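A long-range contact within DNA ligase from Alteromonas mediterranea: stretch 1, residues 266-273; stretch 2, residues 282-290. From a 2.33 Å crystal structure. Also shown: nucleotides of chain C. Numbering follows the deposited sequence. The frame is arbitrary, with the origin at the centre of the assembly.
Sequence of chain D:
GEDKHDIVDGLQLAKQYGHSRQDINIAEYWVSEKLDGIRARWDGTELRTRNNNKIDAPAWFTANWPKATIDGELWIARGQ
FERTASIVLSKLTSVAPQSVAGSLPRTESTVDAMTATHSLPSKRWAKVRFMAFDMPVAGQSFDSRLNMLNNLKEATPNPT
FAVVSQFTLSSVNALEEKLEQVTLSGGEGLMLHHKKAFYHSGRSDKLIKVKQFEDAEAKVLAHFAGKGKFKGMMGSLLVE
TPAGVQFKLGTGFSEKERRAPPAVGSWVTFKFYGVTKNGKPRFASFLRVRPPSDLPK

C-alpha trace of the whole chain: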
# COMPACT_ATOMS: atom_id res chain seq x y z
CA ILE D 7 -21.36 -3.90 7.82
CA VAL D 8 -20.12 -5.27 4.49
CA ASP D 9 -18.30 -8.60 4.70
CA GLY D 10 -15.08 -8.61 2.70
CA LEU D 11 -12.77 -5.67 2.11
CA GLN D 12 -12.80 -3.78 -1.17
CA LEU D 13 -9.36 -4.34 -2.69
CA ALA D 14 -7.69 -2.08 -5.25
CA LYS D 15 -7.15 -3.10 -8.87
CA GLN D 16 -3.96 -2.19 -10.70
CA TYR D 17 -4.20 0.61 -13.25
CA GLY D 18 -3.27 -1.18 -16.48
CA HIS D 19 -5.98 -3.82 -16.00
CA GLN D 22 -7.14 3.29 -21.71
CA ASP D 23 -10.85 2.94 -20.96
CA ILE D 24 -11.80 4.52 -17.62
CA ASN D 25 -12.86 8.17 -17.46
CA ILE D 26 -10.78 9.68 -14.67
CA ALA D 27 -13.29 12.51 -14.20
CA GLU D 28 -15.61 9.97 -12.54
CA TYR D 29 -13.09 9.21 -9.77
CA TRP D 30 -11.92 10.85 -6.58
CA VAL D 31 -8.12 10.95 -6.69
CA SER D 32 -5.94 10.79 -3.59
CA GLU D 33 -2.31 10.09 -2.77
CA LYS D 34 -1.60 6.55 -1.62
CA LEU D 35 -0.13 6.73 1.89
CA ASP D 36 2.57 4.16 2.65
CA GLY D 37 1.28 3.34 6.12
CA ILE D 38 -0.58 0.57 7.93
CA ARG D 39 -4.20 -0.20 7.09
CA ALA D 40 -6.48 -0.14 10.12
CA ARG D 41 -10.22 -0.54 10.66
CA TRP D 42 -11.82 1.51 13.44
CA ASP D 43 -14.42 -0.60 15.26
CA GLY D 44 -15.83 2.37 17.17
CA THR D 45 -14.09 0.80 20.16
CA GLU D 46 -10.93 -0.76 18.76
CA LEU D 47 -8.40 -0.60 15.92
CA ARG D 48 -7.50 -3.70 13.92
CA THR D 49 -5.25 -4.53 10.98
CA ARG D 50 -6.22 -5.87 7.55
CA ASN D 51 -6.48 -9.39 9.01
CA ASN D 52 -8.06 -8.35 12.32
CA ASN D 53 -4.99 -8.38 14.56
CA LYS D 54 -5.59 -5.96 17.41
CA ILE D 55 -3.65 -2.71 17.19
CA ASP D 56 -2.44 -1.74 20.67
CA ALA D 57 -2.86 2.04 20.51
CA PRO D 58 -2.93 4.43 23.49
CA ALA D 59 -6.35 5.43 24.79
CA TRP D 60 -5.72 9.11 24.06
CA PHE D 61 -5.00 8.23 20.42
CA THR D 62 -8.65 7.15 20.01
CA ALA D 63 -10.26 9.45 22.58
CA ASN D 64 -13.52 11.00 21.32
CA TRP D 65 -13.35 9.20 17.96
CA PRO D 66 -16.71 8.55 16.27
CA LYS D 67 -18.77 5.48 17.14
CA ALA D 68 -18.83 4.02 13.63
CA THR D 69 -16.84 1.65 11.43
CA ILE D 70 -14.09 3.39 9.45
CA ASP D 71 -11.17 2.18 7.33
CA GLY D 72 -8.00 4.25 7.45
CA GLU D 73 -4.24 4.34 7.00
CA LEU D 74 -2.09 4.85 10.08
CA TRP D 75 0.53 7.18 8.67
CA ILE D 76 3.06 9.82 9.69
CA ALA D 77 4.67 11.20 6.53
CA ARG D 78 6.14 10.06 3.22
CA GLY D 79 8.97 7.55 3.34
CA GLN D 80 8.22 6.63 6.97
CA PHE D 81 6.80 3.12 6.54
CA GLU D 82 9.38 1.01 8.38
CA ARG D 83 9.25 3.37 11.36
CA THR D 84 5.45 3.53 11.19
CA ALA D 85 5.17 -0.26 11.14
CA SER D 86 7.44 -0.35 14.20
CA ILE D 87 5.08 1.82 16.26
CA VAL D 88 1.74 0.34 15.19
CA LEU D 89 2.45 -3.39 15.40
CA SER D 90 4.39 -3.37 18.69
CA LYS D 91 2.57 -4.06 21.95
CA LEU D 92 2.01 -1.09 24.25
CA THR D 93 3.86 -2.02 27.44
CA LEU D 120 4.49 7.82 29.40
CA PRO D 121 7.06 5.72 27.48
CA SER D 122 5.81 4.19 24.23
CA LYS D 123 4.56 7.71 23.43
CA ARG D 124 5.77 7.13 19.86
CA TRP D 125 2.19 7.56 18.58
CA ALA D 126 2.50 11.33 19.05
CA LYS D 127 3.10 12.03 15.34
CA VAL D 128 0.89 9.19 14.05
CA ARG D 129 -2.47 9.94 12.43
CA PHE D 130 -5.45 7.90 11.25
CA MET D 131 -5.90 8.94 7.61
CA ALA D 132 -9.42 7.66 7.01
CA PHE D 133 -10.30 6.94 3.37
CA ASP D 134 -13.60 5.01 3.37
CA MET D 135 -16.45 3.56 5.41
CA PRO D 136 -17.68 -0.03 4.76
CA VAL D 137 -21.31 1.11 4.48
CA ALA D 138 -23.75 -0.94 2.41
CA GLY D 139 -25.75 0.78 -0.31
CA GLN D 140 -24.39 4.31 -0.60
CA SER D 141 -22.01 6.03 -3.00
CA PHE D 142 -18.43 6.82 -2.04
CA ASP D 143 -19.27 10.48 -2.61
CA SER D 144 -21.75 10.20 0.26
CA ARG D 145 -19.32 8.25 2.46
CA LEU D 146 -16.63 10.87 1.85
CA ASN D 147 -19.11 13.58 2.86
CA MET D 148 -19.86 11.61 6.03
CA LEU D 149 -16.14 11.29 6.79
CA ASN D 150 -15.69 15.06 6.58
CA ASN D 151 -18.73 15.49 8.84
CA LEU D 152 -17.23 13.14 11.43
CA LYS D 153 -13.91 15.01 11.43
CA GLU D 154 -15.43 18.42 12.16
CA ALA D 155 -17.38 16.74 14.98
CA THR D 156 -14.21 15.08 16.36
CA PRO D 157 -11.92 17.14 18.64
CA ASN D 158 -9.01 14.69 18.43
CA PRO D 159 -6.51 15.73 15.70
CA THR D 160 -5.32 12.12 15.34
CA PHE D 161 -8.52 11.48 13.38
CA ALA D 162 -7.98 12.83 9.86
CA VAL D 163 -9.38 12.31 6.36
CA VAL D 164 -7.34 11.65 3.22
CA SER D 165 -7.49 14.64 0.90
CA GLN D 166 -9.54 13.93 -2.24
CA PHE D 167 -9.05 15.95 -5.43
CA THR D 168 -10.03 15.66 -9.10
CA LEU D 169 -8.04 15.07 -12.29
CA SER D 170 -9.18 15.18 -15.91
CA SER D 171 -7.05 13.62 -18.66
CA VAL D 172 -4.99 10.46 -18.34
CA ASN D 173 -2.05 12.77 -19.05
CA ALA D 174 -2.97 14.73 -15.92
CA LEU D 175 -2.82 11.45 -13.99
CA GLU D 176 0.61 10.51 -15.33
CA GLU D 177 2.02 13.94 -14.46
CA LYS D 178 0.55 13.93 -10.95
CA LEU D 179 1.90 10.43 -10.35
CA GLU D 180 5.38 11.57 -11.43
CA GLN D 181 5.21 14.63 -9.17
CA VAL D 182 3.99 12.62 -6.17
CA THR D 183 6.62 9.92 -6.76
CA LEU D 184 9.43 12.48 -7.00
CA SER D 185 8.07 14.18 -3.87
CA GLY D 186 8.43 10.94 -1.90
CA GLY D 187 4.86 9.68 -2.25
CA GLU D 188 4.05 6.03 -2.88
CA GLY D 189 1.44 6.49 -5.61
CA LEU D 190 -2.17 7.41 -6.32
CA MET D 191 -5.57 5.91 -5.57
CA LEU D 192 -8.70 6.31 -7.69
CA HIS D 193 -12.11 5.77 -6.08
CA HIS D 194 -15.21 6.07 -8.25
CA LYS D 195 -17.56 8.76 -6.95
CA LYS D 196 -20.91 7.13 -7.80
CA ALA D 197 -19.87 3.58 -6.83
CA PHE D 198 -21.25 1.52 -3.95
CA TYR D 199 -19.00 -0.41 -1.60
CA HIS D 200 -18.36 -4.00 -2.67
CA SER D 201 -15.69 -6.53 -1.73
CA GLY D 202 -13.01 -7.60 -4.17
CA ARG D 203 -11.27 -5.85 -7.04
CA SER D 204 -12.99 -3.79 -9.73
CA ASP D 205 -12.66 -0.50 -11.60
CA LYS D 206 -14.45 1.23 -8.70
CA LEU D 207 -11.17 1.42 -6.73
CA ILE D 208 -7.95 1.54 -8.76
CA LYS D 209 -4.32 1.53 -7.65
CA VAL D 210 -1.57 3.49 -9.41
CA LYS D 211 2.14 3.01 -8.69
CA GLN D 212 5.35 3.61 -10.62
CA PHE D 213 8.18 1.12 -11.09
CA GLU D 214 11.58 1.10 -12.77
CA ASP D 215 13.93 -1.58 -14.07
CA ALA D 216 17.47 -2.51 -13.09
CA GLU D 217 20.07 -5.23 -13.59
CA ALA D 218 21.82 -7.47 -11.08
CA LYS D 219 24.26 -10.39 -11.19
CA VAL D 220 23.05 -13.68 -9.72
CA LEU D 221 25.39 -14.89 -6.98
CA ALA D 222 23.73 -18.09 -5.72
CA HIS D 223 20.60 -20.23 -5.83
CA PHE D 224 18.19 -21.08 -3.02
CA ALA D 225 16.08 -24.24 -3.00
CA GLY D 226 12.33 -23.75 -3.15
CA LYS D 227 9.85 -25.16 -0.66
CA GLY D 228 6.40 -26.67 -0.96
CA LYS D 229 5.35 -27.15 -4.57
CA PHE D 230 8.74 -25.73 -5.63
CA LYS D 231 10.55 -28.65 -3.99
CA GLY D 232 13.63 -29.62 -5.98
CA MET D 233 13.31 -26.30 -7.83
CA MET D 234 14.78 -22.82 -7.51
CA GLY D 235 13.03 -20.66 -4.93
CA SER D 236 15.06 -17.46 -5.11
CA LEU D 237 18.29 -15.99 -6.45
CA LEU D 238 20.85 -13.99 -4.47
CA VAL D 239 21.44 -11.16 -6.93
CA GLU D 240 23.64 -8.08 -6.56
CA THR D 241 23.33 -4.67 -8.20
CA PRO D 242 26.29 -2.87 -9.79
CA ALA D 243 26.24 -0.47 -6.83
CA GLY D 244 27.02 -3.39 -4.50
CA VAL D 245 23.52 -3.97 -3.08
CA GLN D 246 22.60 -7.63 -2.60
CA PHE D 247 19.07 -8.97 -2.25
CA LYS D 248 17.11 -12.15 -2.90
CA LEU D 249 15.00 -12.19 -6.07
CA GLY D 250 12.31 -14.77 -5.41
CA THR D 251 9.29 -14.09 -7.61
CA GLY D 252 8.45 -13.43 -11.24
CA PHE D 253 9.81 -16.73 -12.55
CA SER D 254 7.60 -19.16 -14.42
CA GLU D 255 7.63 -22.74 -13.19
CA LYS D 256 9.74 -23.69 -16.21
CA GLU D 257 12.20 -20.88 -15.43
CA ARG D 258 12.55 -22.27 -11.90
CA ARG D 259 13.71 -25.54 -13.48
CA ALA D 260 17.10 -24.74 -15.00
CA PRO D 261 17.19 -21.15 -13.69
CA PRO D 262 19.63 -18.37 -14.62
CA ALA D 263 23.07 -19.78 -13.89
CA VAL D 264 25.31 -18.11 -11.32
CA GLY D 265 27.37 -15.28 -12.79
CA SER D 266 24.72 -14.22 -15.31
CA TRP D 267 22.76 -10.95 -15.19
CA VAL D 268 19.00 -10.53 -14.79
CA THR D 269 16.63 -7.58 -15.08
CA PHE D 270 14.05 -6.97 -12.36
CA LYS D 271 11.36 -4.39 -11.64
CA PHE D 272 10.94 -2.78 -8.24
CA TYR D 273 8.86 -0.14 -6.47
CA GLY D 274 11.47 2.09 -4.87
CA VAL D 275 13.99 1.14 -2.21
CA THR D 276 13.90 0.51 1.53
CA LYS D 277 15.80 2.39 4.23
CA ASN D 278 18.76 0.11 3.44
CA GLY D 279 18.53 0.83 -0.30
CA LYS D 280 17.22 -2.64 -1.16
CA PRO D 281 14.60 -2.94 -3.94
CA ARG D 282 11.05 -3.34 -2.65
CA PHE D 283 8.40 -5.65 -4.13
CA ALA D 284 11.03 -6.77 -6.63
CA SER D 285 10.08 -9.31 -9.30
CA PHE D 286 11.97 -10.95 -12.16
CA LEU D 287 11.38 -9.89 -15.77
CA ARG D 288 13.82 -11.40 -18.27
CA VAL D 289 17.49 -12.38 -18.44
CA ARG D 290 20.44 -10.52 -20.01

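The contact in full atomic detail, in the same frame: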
# COMPACT_ATOMS: atom_id res chain seq x y z
N SER D 266 25.47 -14.92 -14.28
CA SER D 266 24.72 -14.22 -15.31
C SER D 266 24.08 -12.96 -14.73
O SER D 266 24.16 -12.69 -13.52
CB SER D 266 23.67 -15.14 -15.92
OG SER D 266 22.77 -15.62 -14.93
N TRP D 267 23.44 -12.17 -15.59
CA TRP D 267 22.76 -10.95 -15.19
C TRP D 267 21.28 -11.07 -15.50
O TRP D 267 20.89 -11.67 -16.51
CB TRP D 267 23.35 -9.73 -15.91
CG TRP D 267 24.71 -9.36 -15.42
CD1 TRP D 267 25.89 -9.95 -15.77
CD2 TRP D 267 25.04 -8.32 -14.50
NE1 TRP D 267 26.93 -9.33 -15.12
CE2 TRP D 267 26.44 -8.33 -14.34
CE3 TRP D 267 24.28 -7.37 -13.80
CZ2 TRP D 267 27.09 -7.43 -13.50
CZ3 TRP D 267 24.94 -6.48 -12.97
CH2 TRP D 267 26.33 -6.52 -12.83
N VAL D 268 20.45 -10.50 -14.63
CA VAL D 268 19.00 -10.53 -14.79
C VAL D 268 18.46 -9.12 -14.59
O VAL D 268 19.05 -8.31 -13.88
CB VAL D 268 18.33 -11.51 -13.81
CG1 VAL D 268 18.85 -12.92 -14.02
CG2 VAL D 268 18.55 -11.06 -12.36
N THR D 269 17.33 -8.85 -15.23
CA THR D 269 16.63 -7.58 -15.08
C THR D 269 15.38 -7.79 -14.23
O THR D 269 14.63 -8.74 -14.44
CB THR D 269 16.25 -6.99 -16.43
OG1 THR D 269 17.42 -6.90 -17.26
CG2 THR D 269 15.65 -5.60 -16.27
N PHE D 270 15.16 -6.87 -13.29
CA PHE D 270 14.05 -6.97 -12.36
C PHE D 270 13.39 -5.60 -12.23
O PHE D 270 14.05 -4.57 -12.36
CB PHE D 270 14.50 -7.46 -10.98
CG PHE D 270 15.35 -6.46 -10.24
CD1 PHE D 270 14.78 -5.59 -9.32
CD2 PHE D 270 16.72 -6.40 -10.46
CE1 PHE D 270 15.56 -4.68 -8.64
CE2 PHE D 270 17.50 -5.49 -9.77
CZ PHE D 270 16.92 -4.62 -8.86
N LYS D 271 12.09 -5.61 -11.96
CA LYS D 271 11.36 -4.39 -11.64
C LYS D 271 11.21 -4.28 -10.13
O LYS D 271 11.25 -5.27 -9.40
CB LYS D 271 9.99 -4.37 -12.32
CG LYS D 271 8.87 -5.06 -11.55
CD LYS D 271 7.56 -4.96 -12.31
CE LYS D 271 6.38 -5.32 -11.43
NZ LYS D 271 5.07 -5.07 -12.11
N PHE D 272 11.05 -3.04 -9.67
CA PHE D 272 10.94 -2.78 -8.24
C PHE D 272 10.21 -1.47 -8.03
O PHE D 272 10.17 -0.61 -8.92
CB PHE D 272 12.32 -2.76 -7.58
CG PHE D 272 13.20 -1.63 -8.05
CD1 PHE D 272 13.87 -1.72 -9.26
CD2 PHE D 272 13.36 -0.49 -7.29
CE1 PHE D 272 14.68 -0.69 -9.70
CE2 PHE D 272 14.17 0.54 -7.72
CZ PHE D 272 14.83 0.44 -8.93
N TYR D 273 9.64 -1.32 -6.84
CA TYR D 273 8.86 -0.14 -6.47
C TYR D 273 9.62 0.61 -5.39
O TYR D 273 9.29 0.55 -4.20
CB TYR D 273 7.46 -0.55 -5.99
CG TYR D 273 6.64 -1.28 -7.04
CD1 TYR D 273 5.63 -0.63 -7.74
CD2 TYR D 273 6.88 -2.62 -7.33
CE1 TYR D 273 4.88 -1.29 -8.69
CE2 TYR D 273 6.13 -3.28 -8.28
CZ TYR D 273 5.14 -2.61 -8.96
OH TYR D 273 4.39 -3.27 -9.91
N ARG D 282 12.27 -2.89 -3.31
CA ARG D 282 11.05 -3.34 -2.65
C ARG D 282 10.07 -3.91 -3.67
O ARG D 282 9.95 -3.40 -4.79
CB ARG D 282 10.39 -2.19 -1.89
CG ARG D 282 9.04 -2.58 -1.31
CD ARG D 282 8.66 -1.78 -0.08
NE ARG D 282 8.01 -0.51 -0.42
CZ ARG D 282 7.21 0.17 0.40
NH1 ARG D 282 6.94 -0.30 1.61
NH2 ARG D 282 6.67 1.31 0.00
N PHE D 283 9.38 -4.98 -3.27
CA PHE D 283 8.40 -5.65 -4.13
C PHE D 283 9.03 -6.09 -5.44
O PHE D 283 8.37 -6.12 -6.48
CB PHE D 283 7.19 -4.74 -4.41
CG PHE D 283 6.61 -4.10 -3.18
CD1 PHE D 283 6.70 -4.72 -1.94
CD2 PHE D 283 5.97 -2.87 -3.26
CE1 PHE D 283 6.17 -4.12 -0.81
CE2 PHE D 283 5.43 -2.27 -2.14
CZ PHE D 283 5.53 -2.89 -0.91
N ALA D 284 10.31 -6.45 -5.41
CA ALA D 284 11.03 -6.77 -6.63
C ALA D 284 10.50 -8.07 -7.24
O ALA D 284 10.13 -9.00 -6.53
CB ALA D 284 12.52 -6.90 -6.35
N SER D 285 10.48 -8.11 -8.57
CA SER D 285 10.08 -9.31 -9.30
C SER D 285 10.94 -9.43 -10.56
O SER D 285 11.42 -8.44 -11.10
CB SER D 285 8.60 -9.27 -9.68
OG SER D 285 8.30 -8.14 -10.48
N PHE D 286 11.13 -10.67 -11.00
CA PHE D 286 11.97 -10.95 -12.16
C PHE D 286 11.21 -10.67 -13.45
O PHE D 286 10.00 -10.90 -13.55
CB PHE D 286 12.43 -12.41 -12.12
CG PHE D 286 13.06 -12.88 -13.40
CD1 PHE D 286 14.37 -12.54 -13.71
CD2 PHE D 286 12.35 -13.67 -14.29
CE1 PHE D 286 14.95 -12.98 -14.89
CE2 PHE D 286 12.93 -14.10 -15.46
CZ PHE D 286 14.23 -13.76 -15.76
N LEU D 287 11.94 -10.17 -14.45
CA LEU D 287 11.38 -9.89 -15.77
C LEU D 287 11.95 -10.84 -16.81
O LEU D 287 11.31 -11.84 -17.16
CB LEU D 287 11.65 -8.44 -16.17
CG LEU D 287 10.92 -7.36 -15.37
CD1 LEU D 287 11.69 -6.06 -15.41
CD2 LEU D 287 9.51 -7.16 -15.92
N ARG D 288 13.14 -10.54 -17.31
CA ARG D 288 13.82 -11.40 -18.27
C ARG D 288 15.32 -11.34 -18.01
O ARG D 288 15.80 -10.50 -17.24
CB ARG D 288 13.48 -11.02 -19.72
CG ARG D 288 13.85 -9.60 -20.13
CD ARG D 288 12.88 -8.57 -19.57
NE ARG D 288 12.95 -7.29 -20.28
CZ ARG D 288 13.91 -6.40 -20.12
NH1 ARG D 288 14.91 -6.63 -19.28
NH2 ARG D 288 13.89 -5.26 -20.81
N VAL D 289 16.05 -12.23 -18.67
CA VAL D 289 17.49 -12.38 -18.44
C VAL D 289 18.25 -11.28 -19.17
O VAL D 289 17.70 -10.22 -19.48
CB VAL D 289 17.96 -13.79 -18.85
CG1 VAL D 289 17.30 -14.84 -17.98
CG2 VAL D 289 17.68 -14.05 -20.33
N ARG D 290 19.54 -11.52 -19.44
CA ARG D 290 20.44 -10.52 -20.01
C ARG D 290 20.64 -9.35 -19.04
O ARG D 290 21.71 -8.73 -19.02
CB ARG D 290 19.91 -9.98 -21.35
CG ARG D 290 19.92 -11.00 -22.48
CD ARG D 290 19.51 -10.33 -23.78
NE ARG D 290 19.46 -11.27 -24.90
OP3 DC C 1 -2.24 -6.36 -1.81
P DC C 1 -1.63 -5.51 -0.76
OP1 DC C 1 -1.98 -6.09 0.55
OP2 DC C 1 -2.01 -4.11 -1.05
O5' DC C 1 -0.04 -5.60 -0.94
C5' DC C 1 0.76 -4.44 -0.83
C4' DC C 1 2.16 -4.69 -1.33
O4' DC C 1 2.86 -5.57 -0.41
C3' DC C 1 2.23 -5.40 -2.67
O3' DC C 1 2.16 -4.48 -3.75
C2' DC C 1 3.57 -6.11 -2.59
C1' DC C 1 3.65 -6.50 -1.12
N1 DC C 1 3.13 -7.87 -0.85
C2 DC C 1 3.95 -8.98 -1.09
O2 DC C 1 5.09 -8.80 -1.52
N3 DC C 1 3.46 -10.22 -0.84
C4 DC C 1 2.22 -10.37 -0.37
N4 DC C 1 1.79 -11.62 -0.14
C5 DC C 1 1.37 -9.25 -0.12
C6 DC C 1 1.86 -8.04 -0.37
P DA C 2 1.54 -4.93 -5.16
OP1 DA C 2 1.52 -3.75 -6.04
OP2 DA C 2 0.28 -5.66 -4.88
O5' DA C 2 2.60 -5.99 -5.73
C5' DA C 2 3.90 -5.56 -6.09
C4' DA C 2 4.80 -6.74 -6.41
O4' DA C 2 4.99 -7.54 -5.21
C3' DA C 2 4.26 -7.71 -7.44
O3' DA C 2 4.52 -7.28 -8.76
C2' DA C 2 5.00 -8.99 -7.08
C1' DA C 2 5.08 -8.92 -5.56
N9 DA C 2 4.01 -9.66 -4.89
C8 DA C 2 2.85 -9.15 -4.38
N7 DA C 2 2.07 -10.06 -3.84
C5 DA C 2 2.77 -11.25 -4.02
C6 DA C 2 2.49 -12.58 -3.66
N6 DA C 2 1.37 -12.95 -3.03
N1 DA C 2 3.40 -13.52 -3.98
C2 DA C 2 4.52 -13.14 -4.61
N3 DA C 2 4.90 -11.93 -5.00
C4 DA C 2 3.97 -11.01 -4.67
P DC C 3 3.59 -7.80 -9.97
OP1 DC C 3 4.11 -7.22 -11.23
OP2 DC C 3 2.18 -7.56 -9.58
O5' DC C 3 3.83 -9.38 -9.98
C5' DC C 3 5.13 -9.90 -10.25
C4' DC C 3 5.18 -11.39 -9.98
O4' DC C 3 4.73 -11.66 -8.63
C3' DC C 3 4.28 -12.23 -10.87
O3' DC C 3 4.96 -12.61 -12.07
C2' DC C 3 3.93 -13.44 -10.00
C1' DC C 3 4.12 -12.93 -8.57
N1 DC C 3 2.84 -12.80 -7.80
C2 DC C 3 2.28 -13.94 -7.20
O2 DC C 3 2.86 -15.03 -7.32
N3 DC C 3 1.12 -13.81 -6.51
C4 DC C 3 0.53 -12.62 -6.41
N4 DC C 3 -0.61 -12.54 -5.72
C5 DC C 3 1.09 -11.45 -7.02
C6 DC C 3 2.23 -11.59 -7.69

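Strand 267-272 and the strand beginning at Ser 285 run antiparallel, their directions 139° apart and their axes approaching to 4.6 Å. The firmest evidence for register is the reciprocal pair at Lys 271 and Ser 285: Lys 271 N donates to Ser 285 O (3.0 Å), and Ser 285 N to Lys 271 O (3.1 Å). Farther along, Thr 269 N reaches Arg 288 O and Leu 287 N reaches Thr 269 O, both at 3.0 Å. Beyond the strand, Tyr 273 N meets Arg 282 O at 2.9 Å with a nearly linear 177° angle.

Val 268, Phe 270 and Phe 286 share one face of the sheet. Phe 286, chi1 t (168°), brings its ring edge to Val 268, CE1 to CB 3.8 Å. Phe 270, chi1 p (69°), places CD1 4.0 Å from Ala 284 CB, an apolar contact.

On the other face, Lys 271 combines chi1 of 86° with three t torsions. This extended chain carries NZ to Tyr 273 OH (2.9 Å) and to OP1 of DC3 (2.5 Å), where amine and phosphate charges are complementary. Tyr 273, chi1 m, sets CD2 3.6 Å from Phe 283 CB. Phe 283 has positive phi (56°); its ring lays one face over C2' of DC1, as suits a DNA ligase.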